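Local coordinates for copper homeostasis protein CutC (Streptococcus agalactiae, PDB 2BDQ) that probably binds copper ions and takes part in copper homeostasis in the cytoplasm, at residues E5-N10 and H205-T210. Numbering follows the deposited sequence.
Sequences EFCAEN and HGTRIT
First and last strands, 3-9 and 203-206, lie side by side and parallel here, closing the eight-stranded barrel of a TIM-barrel fold. Two backbone hydrogen bonds join the segments here, and one between Glu5 and Ala204 continues the seam. Glu5 O takes the N-H of Gly206 at 3.1 Å, almost along its C=O axis, and the same oxygen has His205 CA beside it in a CA-H...O contact. Cys7 N gives a straighter bond (167°) to Gly206 O at 3.2 Å, although this donor stands above the carbonyl plane. Glu5 and His205 project from the same face of the sheet, each with CG anti to its backbone N. From there the extended Glu5 chain carries OE2 to the imidazole edge, where His205 ND1 donates a short hydrogen bond of 2.6 Å. Carboxylate and ring planes are nearly perpendicular (81° apart). OE2 sits near the ring plane, and ND1 meets it from somewhat above the carboxylate plane. The other oxygen, Glu5 OE1, forms a salt bridge with Arg24, so both carboxylate oxygens of this buried acid are engaged. Beyond the imidazole, Cys7 SG lies oblique to the ring, 3.7 Å from His205 NE2. On the other face of the sheet, Phe6 meets Thr207 O with its CE2 edge, in the ring plane at 3.1 Å, and its CB packs loosely on Ile209 CG2. Thr207 CG2 rests against Cys7 O. Shared between His205 ND1 and Arg24, the buried carboxylate would fix the imidazole's rotation and probably raise its basicity, leaving NE2 turned toward Cys7.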
ATOM      1  N   GLU A   5      18.395  -5.897   8.772  1.00 21.22           N
ATOM      2  CA  GLU A   5      17.401  -5.661   7.727  1.00 19.99           C
ATOM      3  C   GLU A   5      16.478  -4.504   8.090  1.00 20.14           C
ATOM      4  O   GLU A   5      15.830  -4.506   9.138  1.00 20.97           O
ATOM      5  CB  GLU A   5      16.564  -6.924   7.511  1.00 17.92           C
ATOM      6  CG  GLU A   5      15.382  -6.753   6.563  1.00 19.56           C
ATOM      7  CD  GLU A   5      14.616  -8.053   6.340  1.00 21.29           C
ATOM      8  OE1 GLU A   5      15.216  -9.007   5.790  1.00 20.15           O
ATOM      9  OE2 GLU A   5      13.418  -8.124   6.715  1.00 18.99           O
ATOM     10  N   PHE A   6      16.416  -3.510   7.220  1.00 19.19           N
ATOM     11  CA  PHE A   6      15.556  -2.369   7.460  1.00 18.83           C
ATOM     12  C   PHE A   6      14.169  -2.559   6.830  1.00 18.08           C
ATOM     13  O   PHE A   6      14.053  -2.904   5.654  1.00 17.16           O
ATOM     14  CB  PHE A   6      16.221  -1.110   6.918  1.00 18.70           C
ATOM     15  CG  PHE A   6      15.357   0.104   6.996  1.00 20.05           C
ATOM     16  CD1 PHE A   6      14.893   0.717   5.837  1.00 20.86           C
ATOM     17  CD2 PHE A   6      14.991   0.631   8.227  1.00 21.27           C
ATOM     18  CE1 PHE A   6      14.069   1.842   5.907  1.00 20.91           C
ATOM     19  CE2 PHE A   6      14.168   1.754   8.307  1.00 21.77           C
ATOM     20  CZ  PHE A   6      13.710   2.362   7.146  1.00 20.28           C
ATOM     21  N   CYS A   7      13.129  -2.341   7.633  1.00 17.77           N
ATOM     22  CA  CYS A   7      11.742  -2.471   7.196  1.00 17.73           C
ATOM     23  C   CYS A   7      11.276  -1.092   6.720  1.00 17.30           C
ATOM     24  O   CYS A   7      11.127  -0.168   7.519  1.00 17.27           O
ATOM     25  CB  CYS A   7      10.873  -2.954   8.366  1.00 20.86           C
ATOM     26  SG  CYS A   7       9.110  -3.229   7.979  1.00 23.53           S
ATOM     27  N   ALA A   8      11.044  -0.962   5.418  1.00 16.49           N
ATOM     28  CA  ALA A   8      10.641   0.307   4.834  1.00 17.17           C
ATOM     29  C   ALA A   8       9.226   0.330   4.283  1.00 17.39           C
ATOM     30  O   ALA A   8       8.637  -0.706   3.997  1.00 17.72           O
ATOM     31  CB  ALA A   8      11.626   0.686   3.712  1.00 17.40           C
ATOM     32  N   GLU A   9       8.681   1.530   4.158  1.00 18.10           N
ATOM     33  CA  GLU A   9       7.367   1.711   3.565  1.00 19.32           C
ATOM     34  C   GLU A   9       7.706   2.602   2.383  1.00 20.07           C
ATOM     35  O   GLU A   9       8.038   3.781   2.565  1.00 20.88           O
ATOM     36  CB  GLU A   9       6.402   2.430   4.513  1.00 18.87           C
ATOM     37  CG  GLU A   9       5.046   2.707   3.868  1.00 20.65           C
ATOM     38  CD  GLU A   9       4.066   3.390   4.798  1.00 20.95           C
ATOM     39  OE1 GLU A   9       3.704   2.785   5.831  1.00 22.15           O
ATOM     40  OE2 GLU A   9       3.651   4.533   4.496  1.00 21.14           O
ATOM     41  N   ASN A  10       7.670   2.025   1.182  1.00 20.03           N
ATOM     42  CA  ASN A  10       7.998   2.764  -0.033  1.00 20.40           C
ATOM     43  C   ASN A  10       9.464   3.186   0.024  1.00 21.21           C
ATOM     44  O   ASN A  10      10.229   2.626   0.809  1.00 20.30           O
ATOM     45  CB  ASN A  10       7.060   3.953  -0.159  1.00 19.55           C
ATOM     46  CG  ASN A  10       5.607   3.517  -0.200  1.00 20.41           C
ATOM     47  OD1 ASN A  10       4.715   4.240   0.241  1.00 22.95           O
ATOM     48  ND2 ASN A  10       5.364   2.322  -0.740  1.00 13.23           N
ATOM     49  N   HIS A 205      15.599  -7.648  12.163  1.00 19.34           N
ATOM     50  CA  HIS A 205      14.676  -6.877  11.339  1.00 18.82           C
ATOM     51  C   HIS A 205      14.029  -5.772  12.171  1.00 19.10           C
ATOM     52  O   HIS A 205      13.689  -5.986  13.331  1.00 17.28           O
ATOM     53  CB  HIS A 205      13.595  -7.825  10.812  1.00 18.94           C
ATOM     54  CG  HIS A 205      12.442  -7.143  10.143  1.00 18.27           C
ATOM     55  ND1 HIS A 205      12.324  -7.057   8.773  1.00 17.65           N
ATOM     56  CD2 HIS A 205      11.310  -6.598  10.651  1.00 17.95           C
ATOM     57  CE1 HIS A 205      11.169  -6.501   8.465  1.00 18.47           C
ATOM     58  NE2 HIS A 205      10.533  -6.213   9.587  1.00 20.35           N
ATOM     59  N   GLY A 206      13.847  -4.600  11.573  1.00 19.46           N
ATOM     60  CA  GLY A 206      13.222  -3.514  12.303  1.00 23.08           C
ATOM     61  C   GLY A 206      13.161  -2.186  11.572  1.00 26.04           C
ATOM     62  O   GLY A 206      13.965  -1.918  10.668  1.00 26.24           O
ATOM     63  N   THR A 207      12.196  -1.351  11.953  1.00 27.51           N
ATOM     64  CA  THR A 207      12.055  -0.030  11.347  1.00 29.57           C
ATOM     65  C   THR A 207      13.073   0.917  11.968  1.00 31.96           C
ATOM     66  O   THR A 207      13.464   1.906  11.354  1.00 33.54           O
ATOM     67  CB  THR A 207      10.651   0.564  11.566  1.00 30.09           C
ATOM     68  OG1 THR A 207      10.282   0.447  12.948  1.00 29.75           O
ATOM     69  CG2 THR A 207       9.631  -0.143  10.695  1.00 30.49           C
ATOM     70  N   ARG A 208      13.499   0.612  13.190  1.00 33.46           N
ATOM     71  CA  ARG A 208      14.489   1.439  13.871  1.00 36.08           C
ATOM     72  C   ARG A 208      15.720   0.594  14.198  1.00 35.98           C
ATOM     73  O   ARG A 208      16.269   0.688  15.297  1.00 34.81           O
ATOM     74  CB  ARG A 208      13.920   2.014  15.169  1.00 37.98           C
ATOM     75  CG  ARG A 208      12.503   2.534  15.074  1.00 40.14           C
ATOM     76  CD  ARG A 208      12.223   3.497  16.211  1.00 44.32           C
ATOM     77  NE  ARG A 208      10.794   3.704  16.408  1.00 47.41           N
ATOM     78  CZ  ARG A 208       9.991   2.822  16.997  1.00 49.29           C
ATOM     79  NH1 ARG A 208      10.485   1.675  17.448  1.00 50.09           N
ATOM     80  NH2 ARG A 208       8.698   3.084  17.132  1.00 50.10           N
ATOM     81  N   ILE A 209      16.138  -0.226  13.238  1.00 36.40           N
ATOM     82  CA  ILE A 209      17.285  -1.112  13.407  1.00 38.24           C
ATOM     83  C   ILE A 209      18.595  -0.322  13.496  1.00 39.11           C
ATOM     84  O   ILE A 209      19.586  -0.803  14.048  1.00 38.87           O
ATOM     85  CB  ILE A 209      17.357  -2.136  12.232  1.00 38.60           C
ATOM     86  CG1 ILE A 209      18.265  -3.310  12.602  1.00 37.35           C
ATOM     87  CG2 ILE A 209      17.844  -1.452  10.958  1.00 39.07           C
ATOM     88  CD1 ILE A 209      17.689  -4.202  13.683  1.00 35.66           C
ATOM     89  N   THR A 210      18.585   0.896  12.962  1.00 41.10           N
ATOM     90  CA  THR A 210      19.760   1.768  12.974  1.00 43.17           C
ATOM     91  C   THR A 210      19.519   3.058  13.761  1.00 44.67           C
ATOM     92  O   THR A 210      20.388   3.408  14.588  1.00 45.26           O
ATOM     93  CB  THR A 210      20.196   2.140  11.543  1.00 43.08           C
ATOM     94  OG1 THR A 210      19.094   2.726  10.833  1.00 43.80           O
ATOM     95  CG2 THR A 210      20.675   0.905  10.800  1.00 43.22           C
TER